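Local coordinates for protein RNA polymerase II subunit A C-terminal domain phosphatase SSU72 (Homo sapiens, PDB 4H3K) that dephosphorylates phosphoserine and phosphothreonine in the C-terminal domain of RNA polymerase II and takes part in RNA processing, polyadenylation and transcription termination, at residues 34-39 with 62-67; 40-45 with 170-175; 71-76 with 86-91. The protein carries 1 engineered substitution. All coordinates share one frame; numbering follows the deposited sequence.

Contact 1. Residues 34-39 with 62-67; sequences SNQNRS and VKLPGP. With PO4 (phosphate ion), chain F.
Ser34 and Gln36 lie in the phosphate-binding loop of a CX5R-type phosphatase and meet strand 62-64, while the same loop wraps a phosphate ion. Ser32 stands where this family carries its cysteine, consistent with the engineered substitution. Ser34 turns OG beside its own backbone N (chi1 -62°), and there Ser34 OG accepts a hydrogen bond from Lys63 N at 3.1 Å. Gln36 runs across the strand's side chains at about a right angle: its CG touches Leu64 CD1 at 3.5 Å, and NE2 lies against Val62 CG1. Backbone N-H groups of the loop point at the ion. Gln36 N and Asn37 N both donate to O1 of the ion, Ser34 N reaches O4, and Arg38 N, at the start of helix 38-48, meets O3 at 2.9 Å. Arg38 folds back at chi3 (-69°) and presents the edge of its guanidinium, with NE to O3 at 2.6 Å and NH2 to O4 at 2.8 Å, and the phosphorus lies in the group's plane. A methionine here lacks these donors, and O3 and O4 would probably lose their charged grip and Glu132 its salt-bridge mate. Beyond the loop, Gln36 and Leu64 pack together on Met84 of helix 81-98 and Met104 of helix 101-109, whereas Asn37 and Arg38 rest on Ala168 of helix 165-184.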
loop_
_atom_site.group_PDB
_atom_site.type_symbol
_atom_site.label_atom_id
_atom_site.label_comp_id
_atom_site.label_asym_id
_atom_site.label_seq_id
_atom_site.Cartn_x
_atom_site.Cartn_y
_atom_site.Cartn_z
ATOM N N SER B 34 -10.185 20.161 7.466
ATOM C CA SER B 34 -10.089 20.554 8.872
ATOM C C SER B 34 -10.482 19.444 9.856
ATOM O O SER B 34 -10.362 19.643 11.053
ATOM C CB SER B 34 -10.961 21.780 9.115
ATOM O OG SER B 34 -10.490 22.868 8.326
ATOM N N ASN B 35 -10.945 18.292 9.342
ATOM C CA ASN B 35 -11.541 17.204 10.171
ATOM C C ASN B 35 -12.601 17.769 11.123
ATOM O O ASN B 35 -12.602 17.494 12.347
ATOM C CB ASN B 35 -10.456 16.435 10.924
ATOM C CG ASN B 35 -10.930 15.106 11.464
ATOM O OD1 ASN B 35 -11.928 14.485 10.990
ATOM N ND2 ASN B 35 -10.208 14.628 12.444
ATOM N N GLN B 36 -13.512 18.555 10.555
ATOM C CA GLN B 36 -14.582 19.180 11.354
ATOM C C GLN B 36 -15.972 18.806 10.848
ATOM O O GLN B 36 -16.877 18.572 11.646
ATOM C CB GLN B 36 -14.466 20.689 11.286
ATOM C CG GLN B 36 -13.298 21.261 12.079
ATOM C CD GLN B 36 -13.528 21.106 13.588
ATOM O OE1 GLN B 36 -14.625 20.784 14.023
ATOM N NE2 GLN B 36 -12.485 21.312 14.374
ATOM N N ASN B 37 -16.119 18.785 9.516
ATOM C CA ASN B 37 -17.428 18.754 8.884
ATOM C C ASN B 37 -17.624 17.531 7.965
ATOM O O ASN B 37 -18.254 16.579 8.367
ATOM C CB ASN B 37 -17.687 20.097 8.159
ATOM C CG ASN B 37 -19.034 20.136 7.427
ATOM O OD1 ASN B 37 -19.172 20.776 6.375
ATOM N ND2 ASN B 37 -20.017 19.476 7.983
ATOM N N ARG B 38 -17.085 17.557 6.745
ATOM C CA ARG B 38 -17.321 16.456 5.800
ATOM C C ARG B 38 -16.850 15.084 6.313
ATOM O O ARG B 38 -17.582 14.085 6.240
ATOM C CB ARG B 38 -16.732 16.816 4.439
ATOM C CG ARG B 38 -17.428 18.047 3.850
ATOM C CD ARG B 38 -16.581 18.684 2.765
ATOM N NE ARG B 38 -15.361 19.300 3.312
ATOM C CZ ARG B 38 -14.362 19.760 2.571
ATOM N NH1 ARG B 38 -14.430 19.677 1.247
ATOM N NH2 ARG B 38 -13.275 20.298 3.141
ATOM N N SER B 39 -15.650 15.037 6.878
ATOM C CA SER B 39 -15.102 13.775 7.352
ATOM C C SER B 39 -15.784 13.289 8.631
ATOM O O SER B 39 -15.905 12.093 8.835
ATOM C CB SER B 39 -13.554 13.857 7.547
ATOM O OG SER B 39 -13.213 14.961 8.407
ATOM N N VAL B 62 -6.913 24.185 11.276
ATOM C CA VAL B 62 -8.346 23.972 11.343
ATOM C C VAL B 62 -9.038 25.284 11.071
ATOM O O VAL B 62 -8.644 26.334 11.593
ATOM C CB VAL B 62 -8.745 23.469 12.735
ATOM C CG1 VAL B 62 -10.282 23.464 12.936
ATOM C CG2 VAL B 62 -8.148 22.076 12.954
ATOM N N LYS B 63 -10.057 25.217 10.231
ATOM C CA LYS B 63 -10.832 26.361 9.843
ATOM C C LYS B 63 -12.294 26.064 10.224
ATOM O O LYS B 63 -12.801 24.949 10.027
ATOM C CB LYS B 63 -10.651 26.590 8.340
ATOM C CG LYS B 63 -11.246 27.883 7.803
ATOM C CD LYS B 63 -11.792 27.716 6.371
ATOM C CE LYS B 63 -10.797 28.164 5.290
ATOM N NZ LYS B 63 -9.491 27.404 5.252
ATOM N N LEU B 64 -12.949 27.052 10.806
ATOM C CA LEU B 64 -14.371 26.994 11.039
ATOM C C LEU B 64 -14.953 28.282 10.467
ATOM O O LEU B 64 -14.266 29.320 10.479
ATOM C CB LEU B 64 -14.630 26.932 12.540
ATOM C CG LEU B 64 -14.940 25.630 13.281
ATOM C CD1 LEU B 64 -14.900 24.384 12.413
ATOM C CD2 LEU B 64 -14.118 25.470 14.578
ATOM N N PRO B 65 -16.198 28.231 9.953
ATOM C CA PRO B 65 -16.819 29.462 9.461
ATOM C C PRO B 65 -16.924 30.511 10.575
ATOM O O PRO B 65 -17.057 30.148 11.735
ATOM C CB PRO B 65 -18.224 29.001 9.040
ATOM C CG PRO B 65 -18.055 27.534 8.682
ATOM C CD PRO B 65 -17.011 27.026 9.648
ATOM N N GLY B 66 -16.838 31.793 10.225
ATOM C CA GLY B 66 -17.032 32.872 11.198
ATOM C C GLY B 66 -18.086 33.859 10.710
ATOM O O GLY B 66 -18.903 33.503 9.852
ATOM N N PRO B 67 -18.038 35.122 11.209
ATOM C CA PRO B 67 -19.075 36.127 10.941
ATOM C C PRO B 67 -19.183 36.555 9.473
ATOM O O PRO B 67 -20.197 37.123 9.063
ATOM C CB PRO B 67 -18.669 37.310 11.836
ATOM C CG PRO B 67 -17.208 37.162 12.045
ATOM C CD PRO B 67 -16.951 35.664 12.049
HETATM P P PO4 F . -13.973 19.925 6.791
HETATM O O1 PO4 F . -13.666 18.942 7.878
HETATM O O2 PO4 F . -14.439 21.266 7.379
HETATM O O3 PO4 F . -15.084 19.426 5.888
HETATM O O4 PO4 F . -12.793 20.197 5.902
#

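Contact 2. Residues 40-45 with 170-175; sequences MEAHNI and LGAFLI
Ala42 and Ala172 meet where helix 38-48 packs beside helix 165-184, two helices of the Rossmann-like alpha/beta fold built round the mainly parallel sheet of this phosphatase. The short segments cross at -45° with their axes 8.3 Å apart, and the CA atoms of the two alanines are only 4.3 Å from each other. Such closeness illustrates how small residues let two helix backbones come together. Ala172 is the centre of the interface. Its CB bond points at the partner helix, and the methyl comes closest to backbone atoms: Ala172 CB lies 3.7 Å from Ala42 CA and also touches the carbonyl oxygen of Glu41, an atom already engaged by Ile45 N inside its own helix. Glu41 closes one flank. With CG anti to the backbone N (chi1 -160°), its aliphatic part comes alongside the methyl, CG to Ala172 CB 3.8 Å, and the carboxylate carries on to a salt bridge between OE2 and Arg107. On another flank Ile45 reaches the same methyl with CG1, at 4.1 Å. Ile175 adds a looser apolar touch, its CD1 against Ala42 CB. No hydrogen bond spans the two segments, which meet through van der Waals and apolar contact. At the outer margin Ile45 and Phe173 cross at about a right angle. Two branches of the isoleucine border the rim of the aromatic ring, CG2 nearest CE1 and CD1 nearest CZ, and the atom over the face is CG1. Ile45 CG2 approaches Phe173 CE1 to 3.9 Å, and Ile45 CG1 stands 4.2 Å above the plane of the Phe173 ring, displaced toward its rim.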
loop_
_atom_site.group_PDB
_atom_site.type_symbol
_atom_site.label_atom_id
_atom_site.label_comp_id
_atom_site.label_asym_id
_atom_site.label_seq_id
_atom_site.Cartn_x
_atom_site.Cartn_y
_atom_site.Cartn_z
ATOM N N MET B 40 -16.258 14.208 9.469
ATOM C CA MET B 40 -16.883 13.846 10.728
ATOM C C MET B 40 -18.342 13.388 10.549
ATOM O O MET B 40 -18.786 12.444 11.210
ATOM C CB MET B 40 -16.752 14.987 11.737
ATOM C CG MET B 40 -15.296 15.211 12.136
ATOM S SD MET B 40 -14.665 13.796 13.068
ATOM C CE MET B 40 -15.299 14.162 14.729
ATOM N N GLU B 41 -19.066 14.065 9.670
ATOM C CA GLU B 41 -20.379 13.571 9.209
ATOM C C GLU B 41 -20.270 12.135 8.675
ATOM O O GLU B 41 -21.122 11.279 8.965
ATOM C CB GLU B 41 -20.923 14.497 8.123
ATOM C CG GLU B 41 -22.446 14.396 7.897
ATOM C CD GLU B 41 -23.239 14.723 9.158
ATOM O OE1 GLU B 41 -24.067 13.905 9.530
ATOM O OE2 GLU B 41 -22.990 15.766 9.794
ATOM N N ALA B 42 -19.217 11.864 7.909
ATOM C CA ALA B 42 -19.020 10.536 7.329
ATOM C C ALA B 42 -18.577 9.550 8.408
ATOM O O ALA B 42 -19.039 8.442 8.421
ATOM C CB ALA B 42 -17.989 10.590 6.180
ATOM N N HIS B 43 -17.682 9.978 9.307
ATOM C CA HIS B 43 -17.213 9.149 10.424
ATOM C C HIS B 43 -18.445 8.705 11.200
ATOM O O HIS B 43 -18.622 7.511 11.456
ATOM C CB HIS B 43 -16.284 9.978 11.323
ATOM C CG HIS B 43 -15.560 9.196 12.380
ATOM N ND1 HIS B 43 -14.287 9.536 12.803
ATOM C CD2 HIS B 43 -15.932 8.131 13.130
ATOM C CE1 HIS B 43 -13.903 8.702 13.751
ATOM N NE2 HIS B 43 -14.879 7.835 13.964
ATOM N N ASN B 44 -19.310 9.663 11.526
ATOM C CA ASN B 44 -20.517 9.379 12.301
ATOM C C ASN B 44 -21.433 8.349 11.606
ATOM O O ASN B 44 -21.802 7.336 12.228
ATOM C CB ASN B 44 -21.258 10.686 12.657
ATOM C CG ASN B 44 -22.398 10.479 13.687
ATOM O OD1 ASN B 44 -23.576 10.654 13.355
ATOM N ND2 ASN B 44 -22.050 10.086 14.910
ATOM N N ILE B 45 -21.789 8.580 10.339
ATOM C CA ILE B 45 -22.684 7.648 9.623
ATOM C C ILE B 45 -22.014 6.257 9.497
ATOM O O ILE B 45 -22.625 5.220 9.815
ATOM C CB ILE B 45 -23.090 8.179 8.197
ATOM C CG1 ILE B 45 -23.834 9.543 8.277
ATOM C CG2 ILE B 45 -23.980 7.153 7.443
ATOM C CD1 ILE B 45 -24.690 9.744 9.472
ATOM N N LEU B 170 -25.060 14.850 2.711
ATOM C CA LEU B 170 -25.335 14.138 1.478
ATOM C C LEU B 170 -24.126 13.307 1.067
ATOM O O LEU B 170 -24.242 12.139 0.623
ATOM C CB LEU B 170 -25.662 15.169 0.392
ATOM C CG LEU B 170 -25.963 14.638 -0.998
ATOM C CD1 LEU B 170 -27.112 13.620 -0.911
ATOM C CD2 LEU B 170 -26.401 15.827 -1.865
ATOM N N GLY B 171 -22.962 13.930 1.210
ATOM C CA GLY B 171 -21.686 13.341 0.844
ATOM C C GLY B 171 -21.430 12.121 1.693
ATOM O O GLY B 171 -20.999 11.094 1.182
ATOM N N ALA B 172 -21.715 12.238 2.989
ATOM C CA ALA B 172 -21.569 11.127 3.933
ATOM C C ALA B 172 -22.460 9.942 3.559
ATOM O O ALA B 172 -22.027 8.810 3.658
ATOM C CB ALA B 172 -21.900 11.585 5.327
ATOM N N PHE B 173 -23.706 10.197 3.151
ATOM C CA PHE B 173 -24.587 9.094 2.737
ATOM C C PHE B 173 -24.136 8.443 1.424
ATOM O O PHE B 173 -24.232 7.234 1.286
ATOM C CB PHE B 173 -26.068 9.513 2.698
ATOM C CG PHE B 173 -26.700 9.611 4.088
ATOM C CD1 PHE B 173 -26.863 8.465 4.875
ATOM C CD2 PHE B 173 -27.103 10.841 4.609
ATOM C CE1 PHE B 173 -27.429 8.528 6.168
ATOM C CE2 PHE B 173 -27.678 10.928 5.909
ATOM C CZ PHE B 173 -27.830 9.758 6.688
ATOM N N LEU B 174 -23.592 9.227 0.499
ATOM C CA LEU B 174 -23.019 8.680 -0.731
ATOM C C LEU B 174 -21.784 7.807 -0.432
ATOM O O LEU B 174 -21.626 6.722 -0.965
ATOM C CB LEU B 174 -22.649 9.814 -1.694
ATOM C CG LEU B 174 -22.103 9.474 -3.082
ATOM C CD1 LEU B 174 -23.133 8.695 -3.920
ATOM C CD2 LEU B 174 -21.702 10.777 -3.809
ATOM N N ILE B 175 -20.911 8.307 0.439
ATOM C CA ILE B 175 -19.768 7.559 0.920
ATOM C C ILE B 175 -20.206 6.244 1.586
ATOM O O ILE B 175 -19.627 5.178 1.308
ATOM C CB ILE B 175 -18.918 8.447 1.883
ATOM C CG1 ILE B 175 -18.094 9.430 1.056
ATOM C CG2 ILE B 175 -17.958 7.592 2.728
ATOM C CD1 ILE B 175 -17.587 10.713 1.834
#

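Contact 3. Residues 71-76 with 86-91; sequences KPNVYD and NDLLRK
Tyr75 and Asp87 supply the hydrogen bond between strand 73-75 and helix 81-98. The phenol is the donor, from Tyr75 OH to Asp87 OD2, and at 2.5 Å the modelled bond is very short, a length best read with some caution. OD2 arrives at the edge of the tyrosine, in the plane of the ring, whereas the carboxylate as a whole is turned almost perpendicular to that ring, the two planes 88° apart. Asp87 extends toward the strand because its CG stands anti to the backbone N (chi1 -179°).

A second polar group, the amide of Asn73, has its main partners beyond the two segments: ND2 donates to Tyr96 OH further along the same helix and, weakly, to Pro65 O. Across the contact its OD1 lies near the end of Lys91, 3.4 Å from CE and 4.0 Å from NZ. The two side chains slide past each other in opposite directions, and the lysine, bent at chi3 and chi4, brings CE nearer to OD1 than NZ.

Van der Waals contact comes from Leu88, whose CD1 touches both strand side chains. This methyl is 3.8 Å from Asn73 ND2 and also borders the phenol oxygen of Tyr75; the apolar pair is Tyr75 CZ with Leu88 CD1, at 4.5 Å. The same leucine continues onto Ile101, Leu102 and Leu105 of helix 101-109. The residues of the strand that face the helix are thus Asn73 and Tyr75, two positions apart along the strand. Both also pair through their backbones with Leu64 and Val62, which makes the whole a two-stranded antiparallel hairpin covered by a helix, a small unit separate from the main five-stranded sheet.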
loop_
_atom_site.group_PDB
_atom_site.type_symbol
_atom_site.label_atom_id
_atom_site.label_comp_id
_atom_site.label_asym_id
_atom_site.label_seq_id
_atom_site.Cartn_x
_atom_site.Cartn_y
_atom_site.Cartn_z
ATOM N N LYS B 71 -13.732 35.862 7.016
ATOM C CA LYS B 71 -13.362 35.932 8.430
ATOM C C LYS B 71 -13.560 34.596 9.154
ATOM O O LYS B 71 -14.252 34.538 10.178
ATOM C CB LYS B 71 -14.134 37.051 9.142
ATOM C CG LYS B 71 -13.579 38.436 8.849
ATOM C CD LYS B 71 -14.208 39.516 9.697
ATOM C CE LYS B 71 -13.535 40.847 9.407
ATOM N NZ LYS B 71 -13.945 41.866 10.415
ATOM N N PRO B 72 -12.953 33.509 8.628
ATOM C CA PRO B 72 -13.089 32.248 9.355
ATOM C C PRO B 72 -12.388 32.287 10.712
ATOM O O PRO B 72 -11.546 33.164 10.973
ATOM C CB PRO B 72 -12.377 31.241 8.444
ATOM C CG PRO B 72 -11.443 32.078 7.607
ATOM C CD PRO B 72 -12.191 33.340 7.375
ATOM N N ASN B 73 -12.752 31.346 11.566
ATOM C CA ASN B 73 -12.013 31.099 12.790
ATOM C C ASN B 73 -10.935 30.071 12.526
ATOM O O ASN B 73 -11.164 29.062 11.848
ATOM C CB ASN B 73 -12.966 30.611 13.856
ATOM C CG ASN B 73 -13.978 31.658 14.223
ATOM O OD1 ASN B 73 -13.627 32.688 14.804
ATOM N ND2 ASN B 73 -15.241 31.426 13.869
ATOM N N VAL B 74 -9.749 30.318 13.048
ATOM C CA VAL B 74 -8.651 29.407 12.786
ATOM C C VAL B 74 -8.098 28.860 14.092
ATOM O O VAL B 74 -7.965 29.613 15.060
ATOM C CB VAL B 74 -7.540 30.092 11.952
ATOM C CG1 VAL B 74 -6.360 29.170 11.806
ATOM C CG2 VAL B 74 -8.055 30.463 10.576
ATOM N N TYR B 75 -7.786 27.560 14.108
ATOM C CA TYR B 75 -7.179 26.872 15.259
ATOM C C TYR B 75 -6.035 25.939 14.831
ATOM O O TYR B 75 -5.955 25.515 13.669
ATOM C CB TYR B 75 -8.231 26.023 15.984
ATOM C CG TYR B 75 -9.391 26.820 16.475
ATOM C CD1 TYR B 75 -9.371 27.410 17.742
ATOM C CD2 TYR B 75 -10.510 27.004 15.674
ATOM C CE1 TYR B 75 -10.451 28.168 18.199
ATOM C CE2 TYR B 75 -11.592 27.748 16.118
ATOM C CZ TYR B 75 -11.556 28.324 17.377
ATOM O OH TYR B 75 -12.629 29.056 17.797
ATOM N N ASP B 76 -5.171 25.613 15.788
ATOM C CA ASP B 76 -4.201 24.546 15.639
ATOM C C ASP B 76 -4.938 23.190 15.687
ATOM O O ASP B 76 -6.010 23.069 16.287
ATOM C CB ASP B 76 -3.165 24.624 16.777
ATOM C CG ASP B 76 -1.893 23.837 16.472
ATOM O OD1 ASP B 76 -1.969 22.631 16.143
ATOM O OD2 ASP B 76 -0.786 24.419 16.579
ATOM N N ASN B 86 -16.098 26.168 23.505
ATOM C CA ASN B 86 -16.094 27.210 24.549
ATOM C C ASN B 86 -15.594 28.546 24.033
ATOM O O ASN B 86 -16.143 29.581 24.374
ATOM C CB ASN B 86 -15.282 26.769 25.758
ATOM C CG ASN B 86 -15.870 25.549 26.427
ATOM O OD1 ASN B 86 -17.080 25.430 26.565
ATOM N ND2 ASN B 86 -15.015 24.634 26.842
ATOM N N ASP B 87 -14.561 28.515 23.206
ATOM C CA ASP B 87 -14.092 29.709 22.512
ATOM C C ASP B 87 -15.219 30.357 21.693
ATOM O O ASP B 87 -15.444 31.566 21.792
ATOM C CB ASP B 87 -12.889 29.385 21.627
ATOM C CG ASP B 87 -12.350 30.607 20.895
ATOM O OD1 ASP B 87 -11.846 31.532 21.564
ATOM O OD2 ASP B 87 -12.418 30.646 19.649
ATOM N N LEU B 88 -15.933 29.562 20.901
ATOM C CA LEU B 88 -17.029 30.094 20.087
ATOM C C LEU B 88 -18.268 30.506 20.918
ATOM O O LEU B 88 -19.009 31.417 20.531
ATOM C CB LEU B 88 -17.399 29.123 18.963
ATOM C CG LEU B 88 -16.815 29.347 17.552
ATOM C CD1 LEU B 88 -15.580 30.249 17.488
ATOM C CD2 LEU B 88 -16.539 28.029 16.843
ATOM N N LEU B 89 -18.471 29.844 22.055
ATOM C CA LEU B 89 -19.596 30.152 22.935
ATOM C C LEU B 89 -19.395 31.534 23.555
ATOM O O LEU B 89 -20.356 32.278 23.704
ATOM C CB LEU B 89 -19.781 29.063 24.013
ATOM C CG LEU B 89 -20.972 29.094 24.990
ATOM C CD1 LEU B 89 -22.317 28.818 24.309
ATOM C CD2 LEU B 89 -20.746 28.111 26.138
ATOM N N ARG B 90 -18.139 31.858 23.879
ATOM C CA ARG B 90 -17.729 33.174 24.368
ATOM C C ARG B 90 -17.877 34.238 23.291
ATOM O O ARG B 90 -18.458 35.292 23.547
ATOM C CB ARG B 90 -16.269 33.181 24.858
ATOM C CG ARG B 90 -15.880 32.078 25.839
ATOM C CD ARG B 90 -14.666 32.453 26.702
ATOM N NE ARG B 90 -15.061 33.294 27.835
ATOM C CZ ARG B 90 -15.814 32.884 28.864
ATOM N NH1 ARG B 90 -16.266 31.631 28.924
ATOM N NH2 ARG B 90 -16.125 33.729 29.836
ATOM N N LYS B 91 -17.352 33.971 22.100
ATOM C CA LYS B 91 -17.273 34.982 21.037
ATOM C C LYS B 91 -18.666 35.483 20.663
ATOM O O LYS B 91 -18.915 36.692 20.686
ATOM C CB LYS B 91 -16.466 34.473 19.836
ATOM C CG LYS B 91 -14.969 34.409 20.057
ATOM C CD LYS B 91 -14.294 33.557 18.992
ATOM C CE LYS B 91 -14.004 34.356 17.738
ATOM N NZ LYS B 91 -12.697 35.076 17.870
#

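Contacts 1 and 2 are buried and share helix 38-48: its N-terminal end closes the phosphate loop in contact 1, and the turns that follow pack on helix 165-184 in contact 2. Contact 3 is partly buried and lies farther out, its centre about 21 Å from the centre of the chain. It nevertheless joins contact 1 through the small antiparallel sheet, where strands 62-64 and 73-75 are neighbours. Contacts 2 and 3 do not touch, their nearest atoms about 13 Å apart. The chemistry follows place: mainly polar and ionic round the anion with apolar packing behind it; largely apolar, with no hydrogen bond across, between the helices; and mixed at the periphery, where one phenol-carboxylate bond accompanies leucine packing.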